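Side-chain contacts in dihydrodipicolinate synthase (Bacillus clausii KSM-K16, PDB 3E96), which probably acts as a 4-hydroxy-tetrahydrodipicolinate synthase, a lyase of the DapA family built on a TIM barrel: residues T38-R41 against I42-G46; P247-D250 against L251-K254; E284-N287 against E288-Q291. All blocks are in the same frame, centred on the assembly; numbering follows the deposited sequence.

Contact 1: T38-R41 against I42-G46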
# COMPACT_ATOMS: atom_id res chain seq x y z
N THR B 38 2.88 -25.89 6.97
CA THR B 38 3.11 -25.24 5.69
C THR B 38 4.60 -25.14 5.41
O THR B 38 5.06 -25.46 4.31
CB THR B 38 2.50 -23.83 5.68
OG1 THR B 38 1.09 -23.92 5.95
CG2 THR B 38 2.70 -23.16 4.34
N VAL B 39 5.36 -24.70 6.40
CA VAL B 39 6.80 -24.59 6.27
C VAL B 39 7.38 -25.96 5.92
O VAL B 39 8.22 -26.07 5.02
CB VAL B 39 7.44 -24.09 7.57
CG1 VAL B 39 8.96 -24.23 7.49
CG2 VAL B 39 7.05 -22.64 7.81
N ASP B 40 6.94 -27.00 6.63
CA ASP B 40 7.44 -28.36 6.37
C ASP B 40 7.11 -28.82 4.95
O ASP B 40 7.97 -29.34 4.25
CB ASP B 40 6.85 -29.37 7.36
CG ASP B 40 7.39 -29.20 8.77
OD1 ASP B 40 8.51 -28.66 8.93
OD2 ASP B 40 6.71 -29.63 9.72
N ARG B 41 5.86 -28.62 4.52
CA ARG B 41 5.47 -29.04 3.18
C ARG B 41 6.36 -28.38 2.13
O ARG B 41 6.74 -29.00 1.14
CB ARG B 41 4.01 -28.68 2.91
CG ARG B 41 3.52 -29.14 1.54
CD ARG B 41 2.05 -28.85 1.33
NE ARG B 41 1.22 -29.50 2.33
CZ ARG B 41 0.62 -28.87 3.33
NH1 ARG B 41 0.75 -27.56 3.47
NH2 ARG B 41 -0.11 -29.56 4.21
N ILE B 42 6.68 -27.11 2.35
CA ILE B 42 7.52 -26.37 1.42
C ILE B 42 8.97 -26.85 1.40
O ILE B 42 9.46 -27.31 0.36
CB ILE B 42 7.48 -24.85 1.74
CG1 ILE B 42 6.08 -24.31 1.44
CG2 ILE B 42 8.56 -24.12 0.94
CD1 ILE B 42 5.88 -22.85 1.85
N VAL B 43 9.65 -26.75 2.53
CA VAL B 43 11.06 -27.12 2.61
C VAL B 43 11.38 -28.60 2.53
O VAL B 43 12.50 -28.97 2.16
CB VAL B 43 11.71 -26.53 3.88
CG1 VAL B 43 11.56 -25.02 3.88
CG2 VAL B 43 11.09 -27.14 5.11
N ASP B 44 10.43 -29.47 2.86
CA ASP B 44 10.68 -30.90 2.80
C ASP B 44 10.40 -31.47 1.42
O ASP B 44 10.53 -32.68 1.20
CB ASP B 44 9.83 -31.66 3.83
CG ASP B 44 10.36 -31.50 5.24
OD1 ASP B 44 11.60 -31.50 5.40
OD2 ASP B 44 9.54 -31.40 6.18
N ASN B 45 10.02 -30.61 0.48
CA ASN B 45 9.72 -31.07 -0.86
C ASN B 45 10.50 -30.40 -1.98
O ASN B 45 9.97 -30.17 -3.07
CB ASN B 45 8.22 -30.97 -1.15
CG ASN B 45 7.41 -31.93 -0.31
OD1 ASN B 45 6.86 -31.57 0.73
ND2 ASN B 45 7.35 -33.18 -0.76
N GLY B 46 11.76 -30.07 -1.72
CA GLY B 46 12.59 -29.46 -2.74
C GLY B 46 12.78 -27.96 -2.79
O GLY B 46 13.57 -27.48 -3.60
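With CG turned anti to the carbonyl carbon in both residues (chi1 -70° in Asp40, -75° in Asp44), the two carboxylates run out from successive turns in the same direction. Their planes differ by 29°, and Asp40 OD1 stays 4.0 Å from Asp44 OD2, so two probably negative groups stand close together without a bond between them. What reconciles them is Arg81, whose guanidinium reaches OD1 of each aspartate in a salt bridge; Lys36 adds a second positive partner at Asp40 OD2. The carboxylate of Asp44 also leans back over the preceding turn, its OD2 3.6 Å from Asp40 CB, while its backbone N donates to Asp40 O at 2.8 Å.

Each pair is spaced i to i+4, which keeps its members on one helix face; successive pairs therefore line different faces. The helix, 32-43, is the crossover of the beta-alpha-beta unit that joins strands 15-17 and 49-50 in the TIM barrel, and the contact covers its C-terminal end. On the buried side Thr38 and Ile42 run alongside each other, methyl against methyl, with Thr38 CG2 4.1 Å from Ile42 CD1. Thr38 OG1 turns instead to the carbonyl of His34, which leaves its methyl to meet the isoleucine. Ile42 CG1 rests 3.3 Å from Thr38 O, beside the backbone bond that the same oxygen accepts from Ile42 N. The side chain of Ile42 lies about 8 Å from that of Thr56, a predicted pyruvate-binding residue.

A third face pairs Val39 with Val43. Val39 CG1 and Val43 CG2 approach to 4.3 Å, and Val43 CG2, held between its own backbone N and carbonyl carbon, also comes within 3.1 Å of Val39 O. Tyr77 and Val78 of helix 64-78 pack against Val39, while Val43 touches Arg81.

Contact 2: P247-D250 against L251-K254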
# COMPACT_ATOMS: atom_id res chain seq x y z
N PRO B 247 -3.94 -22.06 -15.49
CA PRO B 247 -5.31 -21.84 -15.02
C PRO B 247 -5.40 -21.50 -13.53
O PRO B 247 -6.22 -20.67 -13.13
CB PRO B 247 -6.00 -23.17 -15.36
CG PRO B 247 -5.27 -23.61 -16.60
CD PRO B 247 -3.82 -23.33 -16.23
N PHE B 248 -4.56 -22.13 -12.73
CA PHE B 248 -4.54 -21.89 -11.29
C PHE B 248 -4.08 -20.46 -11.02
O PHE B 248 -4.67 -19.75 -10.20
CB PHE B 248 -3.60 -22.87 -10.60
CG PHE B 248 -3.59 -22.75 -9.09
CD1 PHE B 248 -4.71 -23.13 -8.35
CD2 PHE B 248 -2.47 -22.27 -8.43
CE1 PHE B 248 -4.70 -23.03 -6.96
CE2 PHE B 248 -2.46 -22.17 -7.03
CZ PHE B 248 -3.58 -22.55 -6.30
N GLU B 249 -3.02 -20.04 -11.71
CA GLU B 249 -2.49 -18.70 -11.53
C GLU B 249 -3.49 -17.64 -12.01
O GLU B 249 -3.60 -16.57 -11.40
CB GLU B 249 -1.15 -18.55 -12.25
CG GLU B 249 -0.03 -19.36 -11.59
CD GLU B 249 0.25 -18.89 -10.17
OE1 GLU B 249 0.74 -17.75 -10.00
OE2 GLU B 249 -0.02 -19.65 -9.21
N ASP B 250 -4.22 -17.94 -13.08
CA ASP B 250 -5.21 -16.99 -13.57
C ASP B 250 -6.37 -16.85 -12.59
O ASP B 250 -6.92 -15.77 -12.42
CB ASP B 250 -5.74 -17.40 -14.95
CG ASP B 250 -4.72 -17.18 -16.04
OD1 ASP B 250 -3.84 -16.30 -15.88
OD2 ASP B 250 -4.80 -17.86 -17.08
N LEU B 251 -6.73 -17.96 -11.94
CA LEU B 251 -7.82 -17.92 -10.97
C LEU B 251 -7.39 -17.08 -9.76
O LEU B 251 -8.20 -16.33 -9.20
CB LEU B 251 -8.19 -19.33 -10.53
CG LEU B 251 -9.40 -19.47 -9.61
CD1 LEU B 251 -10.60 -18.72 -10.18
CD2 LEU B 251 -9.73 -20.95 -9.45
N ARG B 252 -6.13 -17.21 -9.37
CA ARG B 252 -5.58 -16.44 -8.25
C ARG B 252 -5.55 -14.95 -8.63
O ARG B 252 -5.70 -14.08 -7.77
CB ARG B 252 -4.15 -16.88 -7.94
CG ARG B 252 -4.01 -18.26 -7.32
CD ARG B 252 -2.54 -18.58 -7.08
NE ARG B 252 -1.92 -17.64 -6.15
CZ ARG B 252 -0.61 -17.50 -5.98
NH1 ARG B 252 0.23 -18.25 -6.69
NH2 ARG B 252 -0.14 -16.64 -5.10
N GLY B 253 -5.34 -14.69 -9.91
CA GLY B 253 -5.25 -13.32 -10.38
C GLY B 253 -6.56 -12.56 -10.55
O GLY B 253 -6.55 -11.37 -10.84
N LYS B 254 -7.69 -13.24 -10.38
CA LYS B 254 -8.99 -12.58 -10.52
C LYS B 254 -9.17 -11.38 -9.59
O LYS B 254 -8.64 -11.35 -8.47
CB LYS B 254 -10.14 -13.57 -10.28
CG LYS B 254 -10.33 -14.59 -11.40
CD LYS B 254 -11.62 -15.41 -11.21
CE LYS B 254 -12.86 -14.56 -11.41
NZ LYS B 254 -14.12 -15.37 -11.34
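Arg252 folds its aliphatic stem against the ring of Phe248 and sends its guanidinium to Glu249, so that two residues of one turn grip a single long side chain. This contact lies late in helix 235-252, one of the helices that follow the closed TIM barrel.

The tight side is that of Phe248 and Arg252. Phe248 CG, anti to its backbone nitrogen (chi1 -176°), swings the ring under the arginine stem, which crosses it at a slant. Arg252 CG sits over one face of the phenylalanine ring, offset toward the rim, and Arg252 CD comes within 3.6 Å of Phe248 CE2. Leu215, Leu218 and Trp300 add to the packing round this phenyl group, and Val263 of helix 262-270 touches both Phe248 and Arg252.

Glu249 supplies the polar grip. A bend at chi2 (-62°) brings the carboxylate beside the arginine, where OE2 uses its syn lone pair to accept from Arg252 NH1 at 2.9 Å. A single N-H makes the bridge, and the two planar groups stand 77° apart rather than flat against each other. Arg252 NH2 is held separately by Asn260 OD1; the side chain of Arg252 lies about 4 Å from that of Thr56, a predicted pyruvate-binding residue.

The other side is looser. Pro247 is exposed, its ring bearing on Leu296, and Asp250 is partly exposed and turned to Lys198 in a salt bridge. Further on, Lys254 CG lies 3.7 Å from Asp250 O, and Gly253 N divides its hydrogen between Glu249 O at 3.0 Å and, weakly, Asp250 O at 3.2 Å.

Contact 3: E284-N287 against E288-Q291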
# COMPACT_ATOMS: atom_id res chain seq x y z
N GLU B 284 -13.89 -14.78 2.05
CA GLU B 284 -13.96 -16.04 1.32
C GLU B 284 -14.43 -15.96 -0.12
O GLU B 284 -15.00 -14.96 -0.55
CB GLU B 284 -14.83 -17.05 2.09
CG GLU B 284 -16.32 -16.72 2.15
CD GLU B 284 -16.63 -15.47 2.95
OE1 GLU B 284 -15.98 -15.23 3.99
OE2 GLU B 284 -17.55 -14.73 2.55
N LEU B 285 -14.18 -17.03 -0.88
CA LEU B 285 -14.56 -17.09 -2.28
C LEU B 285 -16.07 -17.20 -2.45
O LEU B 285 -16.77 -17.70 -1.57
CB LEU B 285 -13.91 -18.30 -2.97
CG LEU B 285 -12.39 -18.31 -3.15
CD1 LEU B 285 -11.96 -19.61 -3.83
CD2 LEU B 285 -11.96 -17.11 -3.98
N SER B 286 -16.56 -16.71 -3.59
CA SER B 286 -17.99 -16.80 -3.90
C SER B 286 -18.23 -18.26 -4.27
O SER B 286 -17.27 -19.02 -4.44
CB SER B 286 -18.31 -15.93 -5.11
OG SER B 286 -17.60 -16.37 -6.25
N ASN B 287 -19.49 -18.66 -4.39
CA ASN B 287 -19.80 -20.03 -4.75
C ASN B 287 -19.24 -20.30 -6.15
O ASN B 287 -18.72 -21.38 -6.43
CB ASN B 287 -21.31 -20.28 -4.73
CG ASN B 287 -21.91 -20.11 -3.35
OD1 ASN B 287 -21.37 -20.60 -2.36
ND2 ASN B 287 -23.04 -19.41 -3.27
N GLU B 288 -19.34 -19.30 -7.02
CA GLU B 288 -18.84 -19.42 -8.37
C GLU B 288 -17.35 -19.77 -8.38
O GLU B 288 -16.93 -20.71 -9.06
CB GLU B 288 -19.03 -18.11 -9.14
CG GLU B 288 -18.44 -18.14 -10.55
CD GLU B 288 -18.46 -16.78 -11.22
OE1 GLU B 288 -18.02 -16.70 -12.39
OE2 GLU B 288 -18.90 -15.80 -10.59
N ASP B 289 -16.56 -19.01 -7.63
CA ASP B 289 -15.12 -19.26 -7.58
C ASP B 289 -14.77 -20.56 -6.85
O ASP B 289 -13.79 -21.22 -7.19
CB ASP B 289 -14.39 -18.07 -6.94
CG ASP B 289 -14.31 -16.87 -7.87
OD1 ASP B 289 -14.67 -17.01 -9.06
OD2 ASP B 289 -13.87 -15.79 -7.43
N LYS B 290 -15.57 -20.94 -5.86
CA LYS B 290 -15.32 -22.19 -5.14
C LYS B 290 -15.46 -23.34 -6.14
O LYS B 290 -14.70 -24.31 -6.10
CB LYS B 290 -16.34 -22.37 -4.00
CG LYS B 290 -16.00 -21.62 -2.73
CD LYS B 290 -17.16 -21.67 -1.74
CE LYS B 290 -16.71 -21.34 -0.32
NZ LYS B 290 -15.95 -20.07 -0.23
N GLN B 291 -16.41 -23.22 -7.05
CA GLN B 291 -16.64 -24.23 -8.07
C GLN B 291 -15.47 -24.27 -9.05
O GLN B 291 -15.05 -25.34 -9.49
CB GLN B 291 -17.94 -23.94 -8.84
CG GLN B 291 -18.34 -25.02 -9.83
CD GLN B 291 -18.82 -26.29 -9.16
OE1 GLN B 291 -18.10 -26.92 -8.39
NE2 GLN B 291 -20.06 -26.67 -9.44
O HOH W 1 -14.87 -14.96 -5.19
O HOH W 2 -17.64 -14.75 -8.56
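Lys290 reaches back to the backbone of Leu285 at the N-terminus of helix 287-299, whose N-cap is Ser286. With Asn287 and Leu285 it accounts for most of the surface buried here.

The lysine chain runs over Ser286 O and bends only at its end (chi4 52°), which brings Lys290 NZ to 2.8 Å from Leu285 O. The ammonium group approaches from above the carbonyl plane, 36° out of it, and is also bound by Glu266 in a salt bridge. An alanine here, lacking everything beyond CB, would probably leave Leu285 O without this donor and Glu266 without this positive mate, and uncover the CB of Leu285.

Leu285 contributes apolar cover: its CB lies 3.9 Å from Lys290 CG, while CD2 meets Asp289 CB, also at 3.9 Å, with the two side chains at about a right angle. Val262 and Val263 of helix 262-270 back the same leucine. Asn287, first in the helix, takes part chiefly through its backbone, its O accepting from Gln291 N at 3.0 Å.

Ser286 OG caps the helix by accepting from Asp289 N at 3.2 Å in a nearly straight bond (168°). A full capping box would have Asp289 accept directly from Ser286 N; here water 1 stands between them, accepting from Ser286 N and donating to Asp289 OD2, an oxygen that Tyr255 OH also binds.

Overall arrangement
Taken from the N terminus, the three contacts come in series, none nested in or crossing another, and each joins two adjoining segments of four or five residues, closing no longer loop. Contact 1 ends the first crossover helix of the barrel. Some two hundred residues later contact 2 lies late in helix 235-252, beyond the eighth strand, and contact 3 opens helix 287-299 after helix 262-270. Contact 1 stands apart, its nearest atoms about 11 Å from contact 2 and about 17 Å from contact 3. Contacts 2 and 3 touch: Lys254 NZ reaches Asp289 OD1 at 2.9 Å in a salt bridge, tying the chain at Lys254 to the start of helix 287-299.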